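Local coordinates for CADD-like protein of unknown function (Nostoc punctiforme, PDB 3B5P) that is of unknown function but, as an all-helical CADD-like protein of the DUF3865 family, is probably related to the haem oxygenase-like proteins, at residues G1-H6 and I199-F204; N12-Q17 and G210-I215; F22-N27 and E152-V157; E60-K65 and Q76-N81; M115-T120 and Q223-E228. All coordinates share one frame; numbering follows the deposited sequence.

Interaction 1. Residues G1-H6 and I199-F204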
# COMPACT_ATOMS: atom_id res chain seq x y z
N GLY A 1 -4.87 10.13 20.59
CA GLY A 1 -5.88 11.06 21.15
C GLY A 1 -6.12 12.24 20.25
O GLY A 1 -5.90 12.17 19.06
N MSE A 2 -6.56 13.34 20.85
CA MSE A 2 -6.98 14.51 20.14
C MSE A 2 -5.84 15.17 19.35
O MSE A 2 -6.04 15.59 18.22
CB MSE A 2 -7.57 15.48 21.18
CG MSE A 2 -8.13 16.73 20.64
SE MSE A 2 -8.48 18.00 22.08
CE MSE A 2 -9.88 18.93 21.05
N GLU A 3 -4.64 15.26 19.92
CA GLU A 3 -3.52 15.88 19.20
C GLU A 3 -3.09 15.02 18.01
O GLU A 3 -2.91 15.53 16.90
CB GLU A 3 -2.32 16.11 20.12
CG GLU A 3 -2.56 17.06 21.27
CD GLU A 3 -1.73 16.69 22.52
OE1 GLU A 3 -1.93 15.60 23.09
OE2 GLU A 3 -0.90 17.51 22.94
N PHE A 4 -2.93 13.72 18.25
CA PHE A 4 -2.52 12.79 17.18
C PHE A 4 -3.58 12.65 16.11
O PHE A 4 -3.25 12.50 14.94
CB PHE A 4 -2.18 11.40 17.75
CG PHE A 4 -1.46 10.50 16.75
CD1 PHE A 4 -0.29 10.94 16.12
CD2 PHE A 4 -1.98 9.27 16.41
CE1 PHE A 4 0.36 10.14 15.16
CE2 PHE A 4 -1.33 8.47 15.45
CZ PHE A 4 -0.18 8.91 14.84
N ASN A 5 -4.86 12.66 16.51
CA ASN A 5 -5.94 12.66 15.56
C ASN A 5 -5.87 13.89 14.65
O ASN A 5 -6.11 13.78 13.44
CB ASN A 5 -7.29 12.60 16.26
CG ASN A 5 -7.65 11.19 16.74
OD1 ASN A 5 -6.88 10.23 16.58
ND2 ASN A 5 -8.82 11.07 17.42
N HIS A 6 -5.50 15.04 15.24
CA HIS A 6 -5.35 16.29 14.48
C HIS A 6 -4.23 16.19 13.41
O HIS A 6 -4.41 16.61 12.25
CB HIS A 6 -5.10 17.48 15.44
CG HIS A 6 -5.19 18.83 14.78
ND1 HIS A 6 -4.10 19.66 14.65
CD2 HIS A 6 -6.23 19.47 14.20
CE1 HIS A 6 -4.48 20.78 14.06
NE2 HIS A 6 -5.77 20.70 13.78
N ILE A 199 3.30 7.92 21.24
CA ILE A 199 3.94 9.06 20.56
C ILE A 199 3.72 10.36 21.35
O ILE A 199 2.64 10.57 21.88
CB ILE A 199 3.46 9.17 19.03
CG1 ILE A 199 4.42 10.04 18.21
CG2 ILE A 199 1.98 9.63 18.90
CD1 ILE A 199 4.08 10.07 16.69
N GLN A 200 4.77 11.18 21.43
CA GLN A 200 4.78 12.49 22.08
C GLN A 200 4.72 13.62 21.05
O GLN A 200 5.19 13.44 19.92
CB GLN A 200 6.08 12.65 22.86
CG GLN A 200 6.32 11.58 23.92
CD GLN A 200 5.19 11.45 24.90
OE1 GLN A 200 4.81 12.40 25.59
NE2 GLN A 200 4.62 10.25 24.98
N PRO A 201 4.15 14.79 21.42
CA PRO A 201 4.03 15.87 20.44
C PRO A 201 5.34 16.31 19.80
O PRO A 201 5.36 16.62 18.62
CB PRO A 201 3.36 17.01 21.23
CG PRO A 201 2.58 16.31 22.25
CD PRO A 201 3.57 15.21 22.70
N GLU A 202 6.44 16.28 20.56
CA GLU A 202 7.75 16.61 19.99
C GLU A 202 8.26 15.58 18.93
O GLU A 202 9.27 15.82 18.30
CB GLU A 202 8.78 16.78 21.11
CG GLU A 202 9.04 15.54 21.96
CD GLU A 202 8.14 15.44 23.20
OE1 GLU A 202 6.98 15.95 23.18
OE2 GLU A 202 8.60 14.81 24.18
N GLU A 203 7.56 14.44 18.75
CA GLU A 203 7.91 13.44 17.74
C GLU A 203 6.96 13.50 16.52
O GLU A 203 7.12 12.72 15.58
CB GLU A 203 7.93 12.01 18.34
CG GLU A 203 8.87 11.81 19.57
CD GLU A 203 8.61 10.49 20.37
OE1 GLU A 203 7.46 10.01 20.50
OE2 GLU A 203 9.60 9.93 20.90
N PHE A 204 6.03 14.45 16.50
CA PHE A 204 5.06 14.55 15.37
C PHE A 204 5.74 14.95 14.07
O PHE A 204 5.35 14.50 13.01
CB PHE A 204 3.95 15.54 15.63
CG PHE A 204 2.89 15.09 16.60
CD1 PHE A 204 2.92 13.84 17.24
CD2 PHE A 204 1.86 15.97 16.94
CE1 PHE A 204 1.93 13.49 18.15
CE2 PHE A 204 0.86 15.61 17.84
CZ PHE A 204 0.91 14.39 18.46
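Glu-3 in the first turn of helix 2-18 and Pro-201 in the short 3-10 segment before helix 204-229 mark the nearest approach of the two backbones, 7.7 Å between Glu-3 CA and Pro-201 CA. No hydrogen bond crosses that interval; side chains fill it. Phe-4 carries its ring on the branch opposite the backbone N (chi1 -167°), and Ile-199 covers one face of it. The methyl CG2 of Ile-199 makes a CH-pi contact 4.2 Å from the centroid of the Phe-4 ring, displaced toward the rim, while Ile-199 CD1 follows on at 4.0 Å from Phe-4 CE1. Phe-204 meets the same ring obliquely, its plane turned by 48°, with CE1 3.9 Å from Phe-4 CD1. In this all-helical protein the contact joins the start of the first helix to the start of the last, and Phe-4 also sets its ring edge-to-face with Phe-207 and packs against Val-195 and Ala-196 of helix 186-196. Phe-204 is also touched from two other directions: Glu-3 CB lies at the ring edge, in plane, 3.9 Å from Phe-204 CE2, and Pro-201 CA sits over the centre of one face. The outer border is exposed. There the bent chain of Glu-3 brings OE2 to 3.7 Å from Pro-201 CG.

Interaction 2. Residues N12-Q17 and G210-I215; sequences NQLLAQ and GFRAMI. With EDO (1,2-ethanediol), chain B.
Leu-14 sets a methyl on one face of the Arg-212 guanidinium: CD2 stands over the centre of that face, 3.7 Å from Arg-212 CZ, and CD1 reaches Arg-212 NH1 at 3.6 Å. The cation is thus covered by an aliphatic branch instead of facing an acid across the contact. Two bends in the arginine chain, chi2 80° and chi3 79°, fold the group back over Leu-14, and a hydrogen bond from NH1 to Tyr-19 OH holds that end. Arg-212 was modelled in two conformers, however, so this contact may be only part-time. Next to it the packing is purely apolar and rather loose. Leu-15 CD2 meets Phe-211 CZ obliquely at 4.4 Å, and Ile-215 CD1 comes within 4.5 Å of Leu-15 CA. The two helix segments run nearly parallel, crossing at -23° with their axes 11.4 Å apart, which is wide enough that large side chains must bridge the space. Helix 2-18 and helix 204-229 are the first and last long helices of the bundle, and helix 135-163 packs against both, touching Leu-15 through Thr-148 and Phe-211 through Ala-144. Asn-12, whose backbone N borders the Phe-211 ring, sends its ND2 to Tyr-143 OH on that same helix. On the outer side, a 1,2-ethanediol probably left from crystallisation donates from O2 to Gln-17 O at 3.2 Å.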
# COMPACT_ATOMS: atom_id res chain seq x y z
N ASN A 12 -3.68 12.92 5.98
CA ASN A 12 -4.67 12.43 5.02
C ASN A 12 -5.17 13.47 4.05
O ASN A 12 -5.32 13.19 2.86
CB ASN A 12 -5.87 11.80 5.76
CG ASN A 12 -5.55 10.42 6.29
OD1 ASN A 12 -5.32 9.50 5.51
ND2 ASN A 12 -5.55 10.25 7.61
N GLN A 13 -5.42 14.68 4.55
CA GLN A 13 -5.81 15.80 3.75
C GLN A 13 -4.74 16.21 2.72
O GLN A 13 -5.06 16.56 1.59
CB GLN A 13 -6.18 16.98 4.65
CG GLN A 13 -7.60 16.86 5.23
CD GLN A 13 -7.99 17.94 6.26
OE1 GLN A 13 -7.14 18.55 6.93
NE2 GLN A 13 -9.30 18.16 6.39
N LEU A 14 -3.48 16.22 3.13
CA LEU A 14 -2.34 16.42 2.23
C LEU A 14 -2.30 15.38 1.10
O LEU A 14 -2.11 15.73 -0.08
CB LEU A 14 -1.05 16.40 3.05
CG LEU A 14 0.29 16.30 2.30
CD1 LEU A 14 0.62 17.58 1.58
CD2 LEU A 14 1.42 15.96 3.30
N LEU A 15 -2.50 14.11 1.47
CA LEU A 15 -2.56 13.00 0.51
C LEU A 15 -3.67 13.20 -0.49
O LEU A 15 -3.45 13.08 -1.70
CB LEU A 15 -2.72 11.67 1.28
CG LEU A 15 -3.10 10.32 0.62
CD1 LEU A 15 -2.17 9.99 -0.52
CD2 LEU A 15 -3.07 9.19 1.63
N ALA A 16 -4.83 13.58 0.01
CA ALA A 16 -6.03 13.73 -0.81
C ALA A 16 -6.02 14.96 -1.72
O ALA A 16 -6.60 14.92 -2.80
CB ALA A 16 -7.27 13.75 0.07
N GLN A 17 -5.36 16.04 -1.31
CA GLN A 17 -5.32 17.30 -2.06
C GLN A 17 -4.10 17.47 -2.98
O GLN A 17 -4.21 18.14 -3.98
CB GLN A 17 -5.36 18.47 -1.08
CG GLN A 17 -6.64 18.59 -0.27
CD GLN A 17 -6.50 19.52 0.95
OE1 GLN A 17 -5.52 20.28 1.07
NE2 GLN A 17 -7.48 19.45 1.87
N GLY A 210 8.29 10.88 7.91
CA GLY A 210 8.13 9.50 7.49
C GLY A 210 7.01 9.26 6.51
O GLY A 210 7.17 8.54 5.50
N PHE A 211 5.85 9.82 6.86
CA PHE A 211 4.63 9.77 6.04
C PHE A 211 4.85 10.38 4.65
O PHE A 211 4.59 9.73 3.60
CB PHE A 211 3.51 10.51 6.78
CG PHE A 211 2.13 10.37 6.14
CD1 PHE A 211 1.73 11.24 5.12
CD2 PHE A 211 1.26 9.40 6.57
CE1 PHE A 211 0.47 11.09 4.53
CE2 PHE A 211 0.04 9.27 6.02
CZ PHE A 211 -0.35 10.12 4.98
N ARG A 212 5.33 11.63 4.64
CA ARG A 212 5.70 12.34 3.40
C ARG A 212 6.67 11.54 2.51
O ARG A 212 6.44 11.41 1.33
CB ARG A 212 6.30 13.72 3.73
CG ARG A 212 6.87 14.52 2.54
CD ARG A 212 5.78 15.25 1.72
NE ARG A 212 5.36 16.47 2.39
CZ ARG A 212 4.57 17.41 1.88
NH1 ARG A 212 4.08 17.32 0.65
NH2 ARG A 212 4.29 18.47 2.62
N ALA A 213 7.73 11.01 3.11
CA ALA A 213 8.76 10.23 2.39
C ALA A 213 8.19 9.01 1.67
O ALA A 213 8.60 8.71 0.53
CB ALA A 213 9.89 9.79 3.34
N MSE A 214 7.21 8.36 2.31
CA MSE A 214 6.58 7.18 1.77
C MSE A 214 5.66 7.51 0.59
O MSE A 214 5.72 6.84 -0.42
CB MSE A 214 5.82 6.44 2.86
CG MSE A 214 5.13 5.13 2.42
SE MSE A 214 6.40 3.77 1.73
CE MSE A 214 7.41 3.40 3.30
N ILE A 215 4.81 8.54 0.74
CA ILE A 215 3.86 8.90 -0.33
C ILE A 215 4.60 9.55 -1.51
O ILE A 215 4.19 9.33 -2.63
CB ILE A 215 2.61 9.72 0.17
CG1 ILE A 215 2.99 11.10 0.71
CG2 ILE A 215 1.84 8.90 1.22
CD1 ILE A 215 1.76 12.00 0.92
C1 EDO B . -5.80 14.98 -6.08
O1 EDO B . -6.84 15.97 -6.09
C2 EDO B . -4.74 15.35 -7.12
O2 EDO B . -3.93 16.46 -6.68

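Interaction 3. Residues F22-N27 and E152-V157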
# COMPACT_ATOMS: atom_id res chain seq x y z
N PHE A 22 -2.67 8.99 -6.38
CA PHE A 22 -3.71 8.31 -5.64
C PHE A 22 -5.11 8.74 -6.02
O PHE A 22 -6.09 8.21 -5.45
CB PHE A 22 -3.46 8.47 -4.16
CG PHE A 22 -2.08 8.05 -3.77
CD1 PHE A 22 -1.70 6.73 -3.83
CD2 PHE A 22 -1.12 8.99 -3.46
CE1 PHE A 22 -0.42 6.35 -3.55
CE2 PHE A 22 0.15 8.61 -3.15
CZ PHE A 22 0.50 7.28 -3.20
N SER A 23 -5.20 9.64 -7.01
CA SER A 23 -6.44 10.12 -7.59
C SER A 23 -6.92 9.15 -8.65
O SER A 23 -6.11 8.71 -9.48
CB SER A 23 -6.27 11.49 -8.25
OG SER A 23 -7.44 11.74 -9.05
N ILE A 24 -8.22 8.86 -8.66
CA ILE A 24 -8.78 7.86 -9.55
C ILE A 24 -8.78 8.35 -11.01
O ILE A 24 -8.86 7.54 -11.94
CB ILE A 24 -10.24 7.40 -9.10
CG1 ILE A 24 -10.65 6.10 -9.81
CG2 ILE A 24 -11.29 8.47 -9.35
CD1 ILE A 24 -9.62 4.96 -9.73
N THR A 25 -8.72 9.67 -11.18
CA THR A 25 -8.71 10.32 -12.49
C THR A 25 -7.34 10.85 -12.94
O THR A 25 -7.06 10.84 -14.13
CB THR A 25 -9.77 11.47 -12.55
OG1 THR A 25 -9.55 12.43 -11.51
CG2 THR A 25 -11.18 10.91 -12.43
N GLU A 26 -6.52 11.34 -12.02
CA GLU A 26 -5.21 11.99 -12.33
C GLU A 26 -3.97 11.09 -12.15
O GLU A 26 -2.83 11.53 -12.35
CB GLU A 26 -5.05 13.24 -11.45
CG GLU A 26 -6.18 14.24 -11.68
CD GLU A 26 -6.31 15.26 -10.57
OE1 GLU A 26 -5.47 16.19 -10.50
OE2 GLU A 26 -7.28 15.16 -9.78
N ASN A 27 -4.19 9.83 -11.79
CA ASN A 27 -3.11 8.87 -11.73
C ASN A 27 -2.45 8.78 -13.11
O ASN A 27 -3.16 8.77 -14.12
CB ASN A 27 -3.66 7.53 -11.26
CG ASN A 27 -2.63 6.45 -11.29
OD1 ASN A 27 -2.46 5.80 -12.30
ND2 ASN A 27 -1.94 6.24 -10.18
N GLU A 152 -5.32 3.15 -3.51
CA GLU A 152 -4.56 2.15 -4.28
C GLU A 152 -5.49 1.06 -4.79
O GLU A 152 -5.50 0.75 -5.97
CB GLU A 152 -3.51 1.54 -3.37
CG GLU A 152 -2.57 0.54 -3.98
CD GLU A 152 -1.49 0.11 -2.97
OE1 GLU A 152 -0.63 0.96 -2.61
OE2 GLU A 152 -1.50 -1.06 -2.51
N LEU A 153 -6.29 0.53 -3.89
CA LEU A 153 -7.25 -0.52 -4.20
C LEU A 153 -8.27 -0.06 -5.27
O LEU A 153 -8.58 -0.80 -6.19
CB LEU A 153 -7.98 -0.97 -2.94
N THR A 154 -8.78 1.16 -5.14
CA THR A 154 -9.69 1.74 -6.16
C THR A 154 -9.04 1.80 -7.53
O THR A 154 -9.67 1.52 -8.53
CB THR A 154 -10.15 3.15 -5.73
OG1 THR A 154 -10.57 3.09 -4.36
CG2 THR A 154 -11.32 3.65 -6.58
N LEU A 155 -7.77 2.20 -7.57
CA LEU A 155 -7.01 2.17 -8.82
C LEU A 155 -6.93 0.77 -9.43
O LEU A 155 -7.10 0.61 -10.63
CB LEU A 155 -5.60 2.73 -8.61
CG LEU A 155 -5.49 4.23 -8.34
CD1 LEU A 155 -4.13 4.63 -7.69
CD2 LEU A 155 -5.69 4.93 -9.63
N ILE A 156 -6.67 -0.23 -8.60
CA ILE A 156 -6.48 -1.58 -9.11
C ILE A 156 -7.79 -2.13 -9.65
O ILE A 156 -7.82 -2.79 -10.68
CB ILE A 156 -5.87 -2.52 -8.04
CG1 ILE A 156 -4.47 -2.04 -7.63
CG2 ILE A 156 -5.79 -3.99 -8.52
CD1 ILE A 156 -3.50 -1.68 -8.73
N VAL A 157 -8.89 -1.81 -8.99
CA VAL A 157 -10.22 -2.13 -9.56
C VAL A 157 -10.39 -1.59 -11.01
O VAL A 157 -10.72 -2.34 -11.88
CB VAL A 157 -11.37 -1.67 -8.62
CG1 VAL A 157 -12.76 -1.99 -9.21
CG2 VAL A 157 -11.21 -2.34 -7.25
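Leu-155 pushes its two methyls into the bend made by residues 22-27, and here the contact is close. CD2 rests 3.7 Å from Asn-27 CB and 3.8 Å from Ser-23 O, while CD1 approaches Phe-22 CA at 4.2 Å and the Asn-27 amide nitrogen ND2 at 3.7 Å. Leu-155 has two modelled conformers, so these distances describe one of them. The amide of Asn-27 is fixed from outside: ND2 bonds Ala-21 O, and OD1 caps Val-30 N at the start of helix 28-31. The chain thus turns from helix 2-18 into the next helix across the flank of helix 135-163, and an ST motif shapes the bend. Ser-23 OG accepts from Glu-26 N (3.1 Å) and from Thr-25 N, well away from the leucine. The solvent side is looser by exposure, not by distance. Ile-24 directs CG1 opposite its backbone N (chi1 -165°), which carries CD1 over the helix to 3.8 Å from Thr-154 CG2, the two side chains crossing at about a right angle, and to 3.9 Å from Leu-155 CD2. Thr-154 OG1 turns back to Ile-150 O in its own helix.

Interaction 4. Residues E60-K65 and Q76-N81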
# COMPACT_ATOMS: atom_id res chain seq x y z
N GLU A 60 6.95 -6.35 9.26
CA GLU A 60 7.74 -7.02 10.27
C GLU A 60 8.93 -6.15 10.68
O GLU A 60 9.32 -6.17 11.86
CB GLU A 60 8.20 -8.39 9.81
CG GLU A 60 9.08 -9.16 10.78
CD GLU A 60 8.41 -9.58 12.10
OE1 GLU A 60 7.16 -9.62 12.19
OE2 GLU A 60 9.15 -9.89 13.07
N LEU A 61 9.52 -5.40 9.76
CA LEU A 61 10.60 -4.48 10.16
C LEU A 61 10.05 -3.37 11.07
O LEU A 61 10.69 -3.01 12.09
CB LEU A 61 11.35 -3.89 8.95
CG LEU A 61 12.20 -4.80 8.06
CD1 LEU A 61 12.44 -4.10 6.76
CD2 LEU A 61 13.49 -5.14 8.76
N ALA A 62 8.85 -2.87 10.75
CA ALA A 62 8.17 -1.87 11.60
C ALA A 62 7.83 -2.46 12.96
O ALA A 62 7.93 -1.76 13.93
CB ALA A 62 6.90 -1.35 10.95
N ARG A 63 7.39 -3.71 13.03
CA ARG A 63 7.08 -4.37 14.30
C ARG A 63 8.32 -4.48 15.17
O ARG A 63 8.24 -4.29 16.38
CB ARG A 63 6.49 -5.77 14.07
CG ARG A 63 5.86 -6.41 15.30
CD ARG A 63 5.41 -7.83 14.98
NE ARG A 63 6.54 -8.75 14.89
CZ ARG A 63 7.05 -9.46 15.91
NH1 ARG A 63 6.54 -9.38 17.14
NH2 ARG A 63 8.10 -10.26 15.70
N ARG A 64 9.45 -4.82 14.56
CA ARG A 64 10.73 -4.88 15.30
C ARG A 64 11.20 -3.50 15.81
O ARG A 64 11.68 -3.39 16.96
CB ARG A 64 11.79 -5.58 14.46
CG ARG A 64 11.43 -7.02 14.21
CD ARG A 64 12.58 -7.89 13.76
NE ARG A 64 12.10 -9.04 13.00
CZ ARG A 64 12.81 -10.12 12.74
NH1 ARG A 64 14.05 -10.25 13.22
NH2 ARG A 64 12.29 -11.10 12.02
N LYS A 65 11.00 -2.45 15.01
CA LYS A 65 11.24 -1.08 15.49
C LYS A 65 10.31 -0.73 16.67
O LYS A 65 10.78 -0.15 17.66
CB LYS A 65 11.05 -0.03 14.37
CG LYS A 65 12.20 0.12 13.40
CD LYS A 65 13.41 0.88 13.95
CE LYS A 65 14.58 0.81 12.94
NZ LYS A 65 15.74 1.70 13.30
N GLN A 76 1.94 -5.25 18.82
CA GLN A 76 0.76 -6.15 18.79
C GLN A 76 -0.21 -5.86 17.65
O GLN A 76 -0.73 -6.78 17.02
CB GLN A 76 0.00 -6.11 20.13
CG GLN A 76 -1.22 -7.00 20.21
CD GLN A 76 -0.89 -8.51 20.25
OE1 GLN A 76 -0.30 -8.99 21.23
NE2 GLN A 76 -1.31 -9.25 19.21
N GLU A 77 -0.53 -4.60 17.41
CA GLU A 77 -1.41 -4.26 16.30
C GLU A 77 -0.83 -4.71 14.96
O GLU A 77 -1.56 -5.19 14.11
CB GLU A 77 -1.64 -2.74 16.26
CG GLU A 77 -2.69 -2.27 15.31
CD GLU A 77 -4.09 -2.81 15.64
OE1 GLU A 77 -4.36 -3.20 16.81
OE2 GLU A 77 -4.91 -2.84 14.70
N LEU A 78 0.46 -4.48 14.76
CA LEU A 78 1.18 -4.85 13.53
C LEU A 78 1.21 -6.37 13.32
O LEU A 78 1.02 -6.84 12.19
CB LEU A 78 2.61 -4.23 13.54
CG LEU A 78 2.72 -2.70 13.40
CD1 LEU A 78 4.14 -2.21 13.61
CD2 LEU A 78 2.17 -2.24 12.04
N GLN A 79 1.39 -7.13 14.40
CA GLN A 79 1.34 -8.58 14.38
C GLN A 79 -0.05 -9.09 13.95
O GLN A 79 -0.13 -10.00 13.13
CB GLN A 79 1.69 -9.17 15.74
CG GLN A 79 1.83 -10.71 15.70
CD GLN A 79 2.97 -11.14 14.78
OE1 GLN A 79 2.75 -11.63 13.68
NE2 GLN A 79 4.19 -10.91 15.23
N GLU A 80 -1.12 -8.52 14.49
CA GLU A 80 -2.47 -8.86 14.01
C GLU A 80 -2.62 -8.56 12.51
O GLU A 80 -3.23 -9.34 11.79
CB GLU A 80 -3.56 -8.16 14.82
CG GLU A 80 -3.61 -8.57 16.30
CD GLU A 80 -4.48 -7.66 17.20
OE1 GLU A 80 -5.29 -6.85 16.68
OE2 GLU A 80 -4.36 -7.77 18.44
N ASN A 81 -2.04 -7.45 12.04
CA ASN A 81 -2.04 -7.13 10.60
C ASN A 81 -1.25 -8.14 9.77
O ASN A 81 -1.77 -8.68 8.78
CB ASN A 81 -1.51 -5.71 10.32
CG ASN A 81 -2.37 -4.61 10.93
OD1 ASN A 81 -3.42 -4.87 11.54
ND2 ASN A 81 -1.93 -3.36 10.77
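Leu-78 and Arg-63 form the centre of the contact, their CA atoms 6.0 Å apart. The methyl CD1 of Leu-78 slots against the backbone of the facing helix, 3.6 Å from Arg-63 N, and touches Ala-62 CB at 3.9 Å. Beside this apolar notch the Arg-63 chain passes obliquely along Gln-79, with CD 4.0 Å from Gln-79 CB. The end of the glutamine amide lies over one face of the guanidinium, toward its rim, the two planes 54° apart.

What holds the guanidinium there is Glu-60, one turn back in the same helix. A bend at chi3 (75°) turns the group side-on, and it grips the carboxylate with two nitrogens: NE to Glu-60 OE1 at 2.9 Å, and NH2 in plane to the syn lone pair of Glu-60 OE2 at 2.9 Å. Arg-64 NE takes the anti lone pair of OE2 at 3.1 Å, completing a salt-bridge network that probably keeps the acid ionised. With an alanine in place of Arg-63, Glu-60 would probably be left with Arg-64 alone from this network and a gap would open beside Gln-79 CB.

On the buried side Ala-62 and Leu-78 both pack on Thr-142 of helix 135-163, and Leu-78 also meets Leu-191. With segment axes 9.2 Å apart and 162° between their directions, helices 50-68 and 72-85 form an antiparallel helical hairpin.

Interaction 5. Residues M115-T120 and Q223-E228; sequences MPSVAT and QELAQE
Glu-228 OE1 is gripped twice, by the Ser-117 hydroxyl, which donates from OG at 2.7 Å to its syn lone pair, and by Tyr-43 OH. The other oxygen, OE2, accepts from Ala-119 N at 2.8 Å (156°), so one carboxylate spans the opening turn of helix 118-130 and probably gains from the partial positive charge there. Ser-117 is the N-cap, its OG also taking a weak bond of 3.4 Å from Thr-120 N. An alanine in place of Glu-228 would remove both oxygens and is likely to leave the Ser-117 hydroxyl and Ala-119 N without their acceptor. Beside the carboxylate Ala-119 CB packs on Glu-224 CB at 3.7 Å, and a water donates to both Ala-119 O (2.8 Å) and Glu-224 OE1 (2.6 Å), while Glu-224 OE2 forms a salt bridge with Lys-122. Helix 38-48 flanks the joint between helices 118-130 and 204-229: Leu-225 packs on its Tyr-43, Val-44 and Gln-47, and Gln-47 bonds Ser-117 N.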
# COMPACT_ATOMS: atom_id res chain seq x y z
N MSE A 115 9.98 -10.13 -12.00
CA MSE A 115 11.15 -9.47 -11.43
C MSE A 115 10.93 -7.95 -11.47
O MSE A 115 10.27 -7.43 -12.37
CB MSE A 115 12.40 -9.84 -12.23
CG MSE A 115 12.91 -11.26 -11.99
SE MSE A 115 14.24 -11.73 -13.33
CE MSE A 115 15.29 -12.67 -12.05
N PRO A 116 11.45 -7.26 -10.47
CA PRO A 116 11.22 -5.82 -10.40
C PRO A 116 11.86 -4.99 -11.52
O PRO A 116 13.00 -5.24 -11.95
CB PRO A 116 11.76 -5.45 -9.03
CG PRO A 116 12.62 -6.59 -8.60
CD PRO A 116 12.19 -7.80 -9.33
N SER A 117 11.10 -4.02 -12.03
CA SER A 117 11.63 -3.07 -12.99
C SER A 117 12.59 -2.09 -12.31
O SER A 117 12.81 -2.18 -11.10
CB SER A 117 10.50 -2.32 -13.72
OG SER A 117 9.84 -1.39 -12.90
N VAL A 118 13.16 -1.18 -13.10
CA VAL A 118 14.02 -0.12 -12.54
C VAL A 118 13.24 0.70 -11.52
O VAL A 118 13.74 0.95 -10.42
CB VAL A 118 14.69 0.77 -13.66
CG1 VAL A 118 15.56 1.94 -13.07
CG2 VAL A 118 15.58 -0.13 -14.58
N ALA A 119 12.03 1.12 -11.88
CA ALA A 119 11.13 1.85 -10.97
C ALA A 119 10.82 1.10 -9.69
O ALA A 119 10.79 1.68 -8.60
CB ALA A 119 9.82 2.19 -11.68
N THR A 120 10.55 -0.18 -9.82
CA THR A 120 10.08 -0.96 -8.71
C THR A 120 11.23 -1.23 -7.77
O THR A 120 11.03 -1.17 -6.57
CB THR A 120 9.39 -2.25 -9.15
OG1 THR A 120 8.25 -1.92 -9.97
CG2 THR A 120 8.96 -3.07 -7.96
N GLN A 223 4.54 7.23 -11.45
CA GLN A 223 5.00 8.13 -12.53
C GLN A 223 6.03 7.45 -13.42
O GLN A 223 5.92 7.47 -14.66
CB GLN A 223 5.61 9.41 -11.93
CG GLN A 223 4.56 10.31 -11.32
CD GLN A 223 5.11 11.54 -10.58
OE1 GLN A 223 6.17 11.51 -9.96
NE2 GLN A 223 4.34 12.60 -10.60
N GLU A 224 6.99 6.81 -12.78
CA GLU A 224 8.05 6.09 -13.50
C GLU A 224 7.56 4.83 -14.18
O GLU A 224 7.96 4.53 -15.31
CB GLU A 224 9.18 5.77 -12.55
CG GLU A 224 9.94 7.04 -12.13
CD GLU A 224 11.04 6.75 -11.15
OE1 GLU A 224 11.10 5.60 -10.65
OE2 GLU A 224 11.86 7.67 -10.88
N LEU A 225 6.71 4.08 -13.50
CA LEU A 225 6.00 2.94 -14.12
C LEU A 225 5.17 3.32 -15.39
O LEU A 225 5.15 2.55 -16.39
CB LEU A 225 5.15 2.22 -13.08
CG LEU A 225 4.56 0.83 -13.38
CD1 LEU A 225 5.62 -0.21 -13.74
CD2 LEU A 225 3.74 0.37 -12.16
N ALA A 226 4.50 4.46 -15.36
CA ALA A 226 3.70 4.89 -16.52
C ALA A 226 4.62 5.12 -17.71
O ALA A 226 4.30 4.73 -18.81
CB ALA A 226 2.88 6.13 -16.22
N GLN A 227 5.80 5.70 -17.44
CA GLN A 227 6.81 6.01 -18.45
C GLN A 227 7.50 4.76 -19.01
O GLN A 227 7.73 4.68 -20.20
CB GLN A 227 7.80 7.04 -17.86
CG GLN A 227 8.98 7.40 -18.74
CD GLN A 227 8.60 8.26 -19.96
OE1 GLN A 227 7.55 8.93 -19.97
NE2 GLN A 227 9.46 8.24 -21.00
N GLU A 228 7.83 3.80 -18.15
CA GLU A 228 8.30 2.48 -18.56
C GLU A 228 7.32 1.75 -19.45
O GLU A 228 7.70 1.22 -20.48
CB GLU A 228 8.59 1.58 -17.32
CG GLU A 228 9.89 1.94 -16.55
CD GLU A 228 10.11 1.14 -15.22
OE1 GLU A 228 9.23 0.33 -14.83
OE2 GLU A 228 11.17 1.35 -14.56
O HOH W 1 10.38 4.46 -8.38

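In the fold
Helix 204-229 and the residues leading into it serve interactions 1, 2 and 5 in turn, and helix 2-18 serves both 1 and 2, whose centres are 16 Å apart. Interactions 2 and 3 touch through Leu-15 and Phe-22, beside helix 135-163. All five contacts are only partly buried, each with an inner and an outer side. Interactions 1 to 3 carry no hydrogen bond between their segments: aromatic packing dominates 1, a methyl on a cation and loose apolar contacts 2, a leucine in a polar bend 3. Interaction 4 adds a surface salt-bridge network within one helix. Interaction 5, its centre about 36 Å from that of interaction 1, differs most, since direct carboxylate bonds link its segments.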